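Long-range contacts in protein pelota homolog (Archaeoglobus fulgidus, PDB 3OBY), which probably recognises stalled ribosomes and helps to release them, and probably cleaves the bound mRNA as a metal-dependent endoribonuclease: residues M1-E6 and G13-I18; D36-T41 and K103-I108; I65-V70 and L79-K84. One frame throughout, in Å; residues are numbered along the deposited sequence.

Interaction 1 of 3, residues M1-E6 and G13-I18; sequences MQIVEE and GEIKLI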
loop_
_atom_site.group_PDB
_atom_site.type_symbol
_atom_site.label_atom_id
_atom_site.label_comp_id
_atom_site.label_asym_id
_atom_site.label_seq_id
_atom_site.Cartn_x
_atom_site.Cartn_y
_atom_site.Cartn_z
ATOM N N MET A 1 4.808 1.648 -0.304
ATOM C CA MET A 1 6.083 2.011 -0.968
ATOM C C MET A 1 7.117 0.922 -0.740
ATOM O O MET A 1 7.492 0.635 0.393
ATOM C CB MET A 1 6.620 3.337 -0.409
ATOM C CG MET A 1 7.837 3.889 -1.154
ATOM S SD MET A 1 7.460 4.319 -2.871
ATOM C CE MET A 1 6.827 5.973 -2.665
ATOM N N GLN A 2 7.569 0.309 -1.822
ATOM C CA GLN A 2 8.583 -0.728 -1.734
ATOM C C GLN A 2 9.908 -0.175 -2.244
ATOM O O GLN A 2 9.962 0.484 -3.288
ATOM C CB GLN A 2 8.205 -1.944 -2.579
ATOM C CG GLN A 2 7.124 -2.830 -2.002
ATOM C CD GLN A 2 6.874 -4.053 -2.874
ATOM O OE1 GLN A 2 7.803 -4.807 -3.177
ATOM N NE2 GLN A 2 5.621 -4.254 -3.285
ATOM N N ILE A 3 10.973 -0.427 -1.495
ATOM C CA ILE A 3 12.282 0.020 -1.919
ATOM C C ILE A 3 13.002 -1.237 -2.379
ATOM O O ILE A 3 13.472 -2.032 -1.565
ATOM C CB ILE A 3 13.048 0.677 -0.777
ATOM C CG1 ILE A 3 12.194 1.792 -0.164
ATOM C CG2 ILE A 3 14.373 1.232 -1.298
ATOM C CD1 ILE A 3 11.760 2.871 -1.142
ATOM N N VAL A 4 13.056 -1.424 -3.694
ATOM C CA VAL A 4 13.699 -2.588 -4.282
ATOM C C VAL A 4 15.198 -2.595 -4.034
ATOM O O VAL A 4 15.772 -3.626 -3.687
ATOM C CB VAL A 4 13.466 -2.644 -5.791
ATOM C CG1 VAL A 4 14.131 -3.874 -6.361
ATOM C CG2 VAL A 4 11.970 -2.650 -6.086
ATOM N N GLU A 5 15.828 -1.439 -4.212
ATOM C CA GLU A 5 17.259 -1.327 -3.997
ATOM C C GLU A 5 17.767 0.104 -4.122
ATOM O O GLU A 5 17.120 0.960 -4.724
ATOM C CB GLU A 5 18.010 -2.223 -4.986
ATOM C CG GLU A 5 17.908 -1.773 -6.428
ATOM C CD GLU A 5 18.731 -2.628 -7.367
ATOM O OE1 GLU A 5 18.452 -3.843 -7.472
ATOM O OE2 GLU A 5 19.659 -2.081 -8.000
ATOM N N GLU A 6 18.936 0.347 -3.540
ATOM C CA GLU A 6 19.574 1.658 -3.572
ATOM C C GLU A 6 21.087 1.484 -3.516
ATOM O O GLU A 6 21.585 0.521 -2.941
ATOM C CB GLU A 6 19.111 2.499 -2.380
ATOM C CG GLU A 6 19.354 1.835 -1.027
ATOM C CD GLU A 6 20.720 2.147 -0.440
ATOM O OE1 GLU A 6 21.113 1.453 0.519
ATOM O OE2 GLU A 6 21.394 3.084 -0.921
ATOM N N GLY A 13 22.867 8.847 -5.899
ATOM C CA GLY A 13 22.833 7.521 -6.478
ATOM C C GLY A 13 21.441 7.172 -6.948
ATOM O O GLY A 13 20.585 8.045 -7.089
ATOM N N GLU A 14 21.209 5.888 -7.180
ATOM C CA GLU A 14 19.916 5.426 -7.648
ATOM C C GLU A 14 19.114 4.674 -6.597
ATOM O O GLU A 14 19.656 3.889 -5.819
ATOM C CB GLU A 14 20.096 4.535 -8.882
ATOM C CG GLU A 14 19.100 3.375 -8.979
ATOM C CD GLU A 14 19.291 2.535 -10.227
ATOM O OE1 GLU A 14 20.369 2.642 -10.855
ATOM O OE2 GLU A 14 18.369 1.761 -10.570
ATOM N N ILE A 15 17.811 4.937 -6.585
ATOM C CA ILE A 15 16.894 4.267 -5.688
ATOM C C ILE A 15 15.806 3.690 -6.583
ATOM O O ILE A 15 15.152 4.412 -7.328
ATOM C CB ILE A 15 16.253 5.230 -4.672
ATOM C CG1 ILE A 15 17.335 5.897 -3.819
ATOM C CG2 ILE A 15 15.310 4.455 -3.764
ATOM C CD1 ILE A 15 16.802 6.790 -2.711
ATOM N N LYS A 16 15.643 2.378 -6.527
ATOM C CA LYS A 16 14.647 1.688 -7.322
ATOM C C LYS A 16 13.512 1.330 -6.376
ATOM O O LYS A 16 13.712 0.587 -5.413
ATOM C CB LYS A 16 15.255 0.427 -7.935
ATOM C CG LYS A 16 14.286 -0.390 -8.776
ATOM C CD LYS A 16 14.964 -1.606 -9.392
ATOM C CE LYS A 16 16.131 -1.200 -10.290
ATOM N NZ LYS A 16 16.803 -2.368 -10.937
ATOM N N LEU A 17 12.323 1.857 -6.656
ATOM C CA LEU A 17 11.163 1.632 -5.796
ATOM C C LEU A 17 9.838 1.422 -6.515
ATOM O O LEU A 17 9.738 1.567 -7.723
ATOM C CB LEU A 17 11.042 2.809 -4.825
ATOM C CG LEU A 17 11.386 4.162 -5.458
ATOM C CD1 LEU A 17 10.323 4.537 -6.487
ATOM C CD2 LEU A 17 11.485 5.220 -4.379
ATOM N N ILE A 18 8.816 1.082 -5.740
ATOM C CA ILE A 18 7.480 0.854 -6.275
ATOM C C ILE A 18 6.407 1.505 -5.396
ATOM O O ILE A 18 6.286 1.184 -4.213
ATOM C CB ILE A 18 7.148 -0.642 -6.337
ATOM C CG1 ILE A 18 8.214 -1.386 -7.126
ATOM C CG2 ILE A 18 5.784 -0.841 -6.968
ATOM C CD1 ILE A 18 7.969 -2.882 -7.166
#

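Interaction 2 of 3, residues D36-T41 and K103-I108; sequences DVVFAT and KELSII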
loop_
_atom_site.group_PDB
_atom_site.type_symbol
_atom_site.label_atom_id
_atom_site.label_comp_id
_atom_site.label_asym_id
_atom_site.label_seq_id
_atom_site.Cartn_x
_atom_site.Cartn_y
_atom_site.Cartn_z
ATOM N N ASP A 36 16.527 15.354 -12.604
ATOM C CA ASP A 36 16.851 13.995 -12.183
ATOM C C ASP A 36 16.831 13.055 -13.379
ATOM O O ASP A 36 16.618 13.470 -14.512
ATOM C CB ASP A 36 15.847 13.481 -11.137
ATOM C CG ASP A 36 15.821 14.323 -9.869
ATOM O OD1 ASP A 36 16.842 14.976 -9.555
ATOM O OD2 ASP A 36 14.779 14.311 -9.175
ATOM N N VAL A 37 17.069 11.779 -13.119
ATOM C CA VAL A 37 17.025 10.781 -14.171
ATOM C C VAL A 37 16.129 9.660 -13.671
ATOM O O VAL A 37 16.316 9.147 -12.574
ATOM C CB VAL A 37 18.428 10.218 -14.507
ATOM C CG1 VAL A 37 18.299 9.065 -15.512
ATOM C CG2 VAL A 37 19.308 11.320 -15.089
ATOM N N VAL A 38 15.149 9.294 -14.486
ATOM C CA VAL A 38 14.195 8.250 -14.141
ATOM C C VAL A 38 14.197 7.097 -15.145
ATOM O O VAL A 38 14.128 7.315 -16.357
ATOM C CB VAL A 38 12.759 8.836 -14.068
ATOM C CG1 VAL A 38 11.758 7.755 -13.712
ATOM C CG2 VAL A 38 12.723 9.974 -13.055
ATOM N N PHE A 39 14.278 5.875 -14.625
ATOM C CA PHE A 39 14.257 4.668 -15.449
ATOM C C PHE A 39 12.972 3.899 -15.178
ATOM O O PHE A 39 12.594 3.698 -14.028
ATOM C CB PHE A 39 15.441 3.761 -15.113
ATOM C CG PHE A 39 16.689 4.078 -15.871
ATOM C CD1 PHE A 39 16.960 3.447 -17.083
ATOM C CD2 PHE A 39 17.606 5.002 -15.369
ATOM C CE1 PHE A 39 18.127 3.727 -17.784
ATOM C CE2 PHE A 39 18.780 5.294 -16.062
ATOM C CZ PHE A 39 19.042 4.653 -17.274
ATOM N N ALA A 40 12.309 3.466 -16.243
ATOM C CA ALA A 40 11.068 2.707 -16.125
ATOM C C ALA A 40 10.834 1.986 -17.435
ATOM O O ALA A 40 11.350 2.409 -18.469
ATOM C CB ALA A 40 9.901 3.647 -15.844
ATOM N N THR A 41 10.075 0.895 -17.402
ATOM C CA THR A 41 9.780 0.174 -18.640
ATOM C C THR A 41 8.605 0.875 -19.333
ATOM O O THR A 41 7.639 1.318 -18.693
ATOM C CB THR A 41 9.461 -1.305 -18.376
ATOM O OG1 THR A 41 8.189 -1.433 -17.742
ATOM C CG2 THR A 41 10.501 -1.876 -17.458
ATOM N N LYS A 103 3.831 0.008 -10.179
ATOM C CA LYS A 103 4.863 0.004 -11.207
ATOM C C LYS A 103 6.214 0.402 -10.653
ATOM O O LYS A 103 6.328 1.338 -9.861
ATOM C CB LYS A 103 4.507 0.948 -12.349
ATOM C CG LYS A 103 5.558 0.969 -13.447
ATOM C CD LYS A 103 5.141 1.881 -14.581
ATOM C CE LYS A 103 5.954 1.628 -15.832
ATOM N NZ LYS A 103 5.370 2.377 -16.980
ATOM N N GLU A 104 7.244 -0.305 -11.094
ATOM C CA GLU A 104 8.589 -0.031 -10.640
ATOM C C GLU A 104 9.237 1.098 -11.427
ATOM O O GLU A 104 8.960 1.296 -12.605
ATOM C CB GLU A 104 9.445 -1.286 -10.768
ATOM C CG GLU A 104 10.814 -1.161 -10.130
ATOM C CD GLU A 104 11.744 -2.273 -10.547
ATOM O OE1 GLU A 104 12.200 -2.247 -11.708
ATOM O OE2 GLU A 104 12.013 -3.173 -9.723
ATOM N N LEU A 105 10.102 1.845 -10.757
ATOM C CA LEU A 105 10.829 2.928 -11.383
ATOM C C LEU A 105 12.081 3.208 -10.555
ATOM O O LEU A 105 12.121 2.920 -9.357
ATOM C CB LEU A 105 9.981 4.196 -11.471
ATOM C CG LEU A 105 9.691 4.941 -10.172
ATOM C CD1 LEU A 105 9.604 6.427 -10.460
ATOM C CD2 LEU A 105 8.413 4.410 -9.554
ATOM N N SER A 106 13.098 3.759 -11.212
ATOM C CA SER A 106 14.358 4.099 -10.576
ATOM C C SER A 106 14.600 5.593 -10.712
ATOM O O SER A 106 14.507 6.155 -11.806
ATOM C CB SER A 106 15.515 3.342 -11.236
ATOM O OG SER A 106 15.464 1.962 -10.937
ATOM N N ILE A 107 14.905 6.226 -9.588
ATOM C CA ILE A 107 15.188 7.650 -9.553
ATOM C C ILE A 107 16.677 7.755 -9.232
ATOM O O ILE A 107 17.159 7.141 -8.285
ATOM C CB ILE A 107 14.360 8.357 -8.450
ATOM C CG1 ILE A 107 12.878 8.258 -8.776
ATOM C CG2 ILE A 107 14.758 9.814 -8.321
ATOM C CD1 ILE A 107 11.984 8.733 -7.649
ATOM N N ILE A 108 17.400 8.514 -10.046
ATOM C CA ILE A 108 18.827 8.708 -9.860
ATOM C C ILE A 108 19.066 10.201 -9.752
ATOM O O ILE A 108 18.784 10.941 -10.692
ATOM C CB ILE A 108 19.617 8.154 -11.052
ATOM C CG1 ILE A 108 19.238 6.687 -11.271
ATOM C CG2 ILE A 108 21.111 8.283 -10.794
ATOM C CD1 ILE A 108 19.915 6.043 -12.465
HETATM O O HOH W 1 9.048 -0.107 -14.766
#

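Interaction 3 of 3, residues I65-V70 and L79-K84; sequences IEVEKV and LRVSGK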
loop_
_atom_site.group_PDB
_atom_site.type_symbol
_atom_site.label_atom_id
_atom_site.label_comp_id
_atom_site.label_asym_id
_atom_site.label_seq_id
_atom_site.Cartn_x
_atom_site.Cartn_y
_atom_site.Cartn_z
ATOM N N ILE A 65 15.274 8.753 -18.692
ATOM C CA ILE A 65 15.082 10.095 -19.204
ATOM C C ILE A 65 15.502 11.149 -18.199
ATOM O O ILE A 65 15.365 10.953 -17.001
ATOM C CB ILE A 65 13.599 10.332 -19.623
ATOM C CG1 ILE A 65 12.651 9.859 -18.526
ATOM C CG2 ILE A 65 13.284 9.579 -20.905
ATOM C CD1 ILE A 65 12.089 10.972 -17.682
ATOM N N GLU A 66 16.059 12.248 -18.698
ATOM C CA GLU A 66 16.461 13.354 -17.837
ATOM C C GLU A 66 15.216 14.231 -17.739
ATOM O O GLU A 66 14.951 15.062 -18.606
ATOM C CB GLU A 66 17.618 14.147 -18.449
ATOM C CG GLU A 66 17.943 15.416 -17.677
ATOM C CD GLU A 66 19.091 16.196 -18.279
ATOM O OE1 GLU A 66 19.189 16.239 -19.522
ATOM O OE2 GLU A 66 19.888 16.779 -17.512
ATOM N N VAL A 67 14.455 14.015 -16.675
ATOM C CA VAL A 67 13.210 14.725 -16.425
ATOM C C VAL A 67 13.215 16.207 -16.777
ATOM O O VAL A 67 14.062 16.968 -16.300
ATOM C CB VAL A 67 12.792 14.567 -14.946
ATOM C CG1 VAL A 67 11.420 15.174 -14.731
ATOM C CG2 VAL A 67 12.783 13.088 -14.566
ATOM N N GLU A 68 12.266 16.610 -17.622
ATOM C CA GLU A 68 12.145 18.016 -17.993
ATOM C C GLU A 68 10.787 18.528 -17.519
ATOM O O GLU A 68 10.550 19.734 -17.494
ATOM C CB GLU A 68 12.287 18.214 -19.505
ATOM C CG GLU A 68 13.484 17.504 -20.117
ATOM C CD GLU A 68 13.712 17.872 -21.572
ATOM O OE1 GLU A 68 12.718 18.125 -22.288
ATOM O OE2 GLU A 68 14.885 17.897 -22.002
ATOM N N LYS A 69 9.910 17.597 -17.137
ATOM C CA LYS A 69 8.578 17.931 -16.635
ATOM C C LYS A 69 7.974 16.779 -15.833
ATOM O O LYS A 69 8.169 15.608 -16.158
ATOM C CB LYS A 69 7.639 18.297 -17.791
ATOM C CG LYS A 69 6.436 19.124 -17.353
ATOM C CD LYS A 69 5.520 19.528 -18.509
ATOM C CE LYS A 69 4.367 20.398 -17.990
ATOM N NZ LYS A 69 3.433 20.901 -19.039
ATOM N N VAL A 70 7.247 17.121 -14.776
ATOM C CA VAL A 70 6.598 16.133 -13.919
ATOM C C VAL A 70 5.205 16.665 -13.630
ATOM O O VAL A 70 5.052 17.817 -13.218
ATOM C CB VAL A 70 7.336 15.974 -12.579
ATOM C CG1 VAL A 70 6.711 14.856 -11.773
ATOM C CG2 VAL A 70 8.801 15.707 -12.818
ATOM N N LEU A 79 1.160 9.499 -12.859
ATOM C CA LEU A 79 2.150 10.566 -12.831
ATOM C C LEU A 79 2.878 10.583 -14.164
ATOM O O LEU A 79 3.482 9.584 -14.551
ATOM C CB LEU A 79 3.130 10.306 -11.683
ATOM C CG LEU A 79 4.205 11.335 -11.355
ATOM C CD1 LEU A 79 3.590 12.711 -11.209
ATOM C CD2 LEU A 79 4.895 10.917 -10.072
ATOM N N ARG A 80 2.808 11.700 -14.882
ATOM C CA ARG A 80 3.483 11.793 -16.177
ATOM C C ARG A 80 4.863 12.416 -16.051
ATOM O O ARG A 80 4.996 13.589 -15.699
ATOM C CB ARG A 80 2.664 12.609 -17.173
ATOM C CG ARG A 80 3.321 12.694 -18.548
ATOM C CD ARG A 80 2.586 13.623 -19.500
ATOM N NE ARG A 80 1.204 13.205 -19.701
ATOM C CZ ARG A 80 0.149 13.901 -19.290
ATOM N NH1 ARG A 80 0.323 15.053 -18.655
ATOM N NH2 ARG A 80 -1.078 13.442 -19.510
ATOM N N VAL A 81 5.890 11.616 -16.329
ATOM C CA VAL A 81 7.269 12.084 -16.265
ATOM C C VAL A 81 7.849 12.091 -17.677
ATOM O O VAL A 81 7.918 11.052 -18.341
ATOM C CB VAL A 81 8.130 11.175 -15.376
ATOM C CG1 VAL A 81 9.559 11.685 -15.345
ATOM C CG2 VAL A 81 7.560 11.130 -13.978
ATOM N N SER A 82 8.262 13.265 -18.135
ATOM C CA SER A 82 8.815 13.380 -19.470
ATOM C C SER A 82 10.162 14.089 -19.491
ATOM O O SER A 82 10.459 14.927 -18.636
ATOM C CB SER A 82 7.819 14.103 -20.380
ATOM O OG SER A 82 7.489 15.380 -19.878
ATOM N N GLY A 83 10.978 13.736 -20.479
ATOM C CA GLY A 83 12.288 14.344 -20.615
ATOM C C GLY A 83 13.052 13.818 -21.815
ATOM O O GLY A 83 12.515 13.072 -22.639
ATOM N N LYS A 84 14.317 14.212 -21.906
ATOM C CA LYS A 84 15.199 13.801 -22.995
ATOM C C LYS A 84 15.821 12.443 -22.689
ATOM O O LYS A 84 16.538 12.300 -21.695
ATOM C CB LYS A 84 16.303 14.846 -23.185
ATOM C CG LYS A 84 17.230 14.582 -24.352
ATOM C CD LYS A 84 18.221 15.730 -24.569
ATOM C CE LYS A 84 19.365 15.724 -23.553
ATOM N NZ LYS A 84 18.913 15.937 -22.151
#

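Interaction 1 of 3, residues M1-E6 and G13-I18
Met1 enters at the edge of the sheet with its amino group held by Glu20, Asp24 and Ser126, while its bent side chain brings SD within 3.6 Å of Ile18 O. Gln2 then pairs with Ile18 through two backbone bonds; the one from Gln2 N to Ile18 O is 2.9 Å and nearly straight (170°). On the opposite face, Ile3 lies alongside Leu17, its CD1 3.8 Å from Leu17 CB, and helices 113-123 and 22-31 close over this apolar side, which suits branched aliphatic residues. At Val4 and Glu5 the strand gains a residue. Both amides point at Lys16 O: Val4 N bonds to it weakly, whereas Glu5 N lies 3.2 Å from Lys16 O, on a lone pair. Lys16 N answers with a bond of 2.7 Å to Glu5 O. Lys16 leaves the backbone with CG anti to its N (chi1 179°), so CG passes 3.8 Å from Val4 CB, and the rest runs beside Glu5, where NZ stays 4.1 Å from Glu5 OE2, beyond a salt bridge. At Lys16 an alanine would remove the chain beyond CB and its charge, which would probably leave Val4 less well covered and the carboxylate of Glu5 without this nearby positive group. Glu6 finally sets CB against Ile15 CG1, its carboxylate reaching forward to Leu8 N. Together these contacts form an antiparallel hairpin with a classic beta bulge, at one edge of the N-terminal Sm-fold domain's sheet.

Interaction 2 of 3, residues D36-T41 and K103-I108
Two inner strands of the antiparallel sheet in the N-terminal Sm-fold domain meet here: 37-40 pairs with 105-108, the last strand of that sheet in chain order, with the strand directions 164° apart. The ladder is regular. Val37 and Ile108 exchange two backbone bonds, of which Ile108 N to Val37 O is 2.8 Å and runs nearly along the C=O axis; Phe39 and Ser106 exchange two more, with Phe39 N 2.8 Å from Ser106 O. Side chains alternate between the faces. On the face of Val38 and Ile107 the packing is apolar: Val38 CG1, anti to its backbone N, crosses obliquely to within 4.1 Å of Leu105 CD1, and Leu97 lies against both Val38 and Ala40, where the small methyl of Ala40 fits. On the other face, Val37, Phe39, Ser106 and Ile108 form a row. The Phe39 ring, with CG anti to the carbonyl carbon, reaches along the strand so that CE2 lies 3.8 Å from Ile108 CD1, the two crossing obliquely. Beside it, Ser106 is small enough for its CB to pack 3.9 Å from Phe39 CB, and its hydroxyl is bonded to Glu14 of the next strand. Where the ladder ends, polar links take over. Lys103, fully extended, places NZ 3.0 Å from Thr41 O, almost straight along the carbonyl axis (177°). A water accepts from Thr41 N at 3.0 Å and donates to Glu104 O. The chemistry thus changes along the pair: backbone bonds and apolar contacts hold it from Val37 to Phe39, whereas beyond Ala40 an ammonium group and a bridging water satisfy main-chain groups that no longer pair directly.

Interaction 3 of 3, residues I65-V70 and L79-K84
Backbone bonds first define how 65-70 lies on 79-84. Glu66 N reaches Lys84 O at 3.0 Å, the donor standing above the carbonyl plane, while the return bond from Lys84 N is weak. Farther along, Ser82 O receives two amides in its carbonyl plane, Glu68 N at 2.7 Å and Lys69 N at 3.1 Å, and Ser82 N in turn bonds to Lys69 O. The chain turns a corner at Glu68, and the two residues facing Ser82 take up the extra length.

Gly83 lies inside this bend. A beta carbon there would collide with Glu66 O and Val67 CA, so only a residue without one fits; Glu68 CG packs over Gly83 CA at 3.4 Å.

Charged groups meet at one end. Glu66 and Lys84 run side by side, and Glu66 OE1 forms a salt bridge of 2.7 Å with Lys84 NZ; the lysine chain bends at chi3 (77°) and chi4 to bring its ammonium there. Glu68 OE2 lies 4.5 Å from the same NZ, too far to pair but near enough that it would probably add to the favourable field.

Apolar contacts gather round Val81. Its CG1, anti to the backbone N, touches Ile65 CD1 at 3.5 Å and Val67 CG2 from a second direction, and Val70 CG1 crosses obliquely to Leu79 CD1 at 3.8 Å. Ile32 and helix 22-31 pack against this side. A beta hairpin with a classic bulge at a sharp corner results, the kind of strongly bent strand pair found in the Sm fold.

How the interactions relate
From the N terminus, interaction 1 closes first, folding the opening hairpin within residues 1-18. The chain then passes through helix 22-31 into strand 37-40, whose partner arrives only with 103-108, so interaction 2 closes a long loop. Interaction 3, a hairpin between 65-70 and 79-84, is nested inside that loop; interaction 1 lies in series before both. All three belong to one antiparallel sheet. Strand 14-18 is bonded to 105-108, joining interactions 1 and 2, and Val38 O bonds to Ile65 N, joining 2 and 3. Interaction 2 therefore sits between the hairpins, whose nearest atoms are about 9 Å apart.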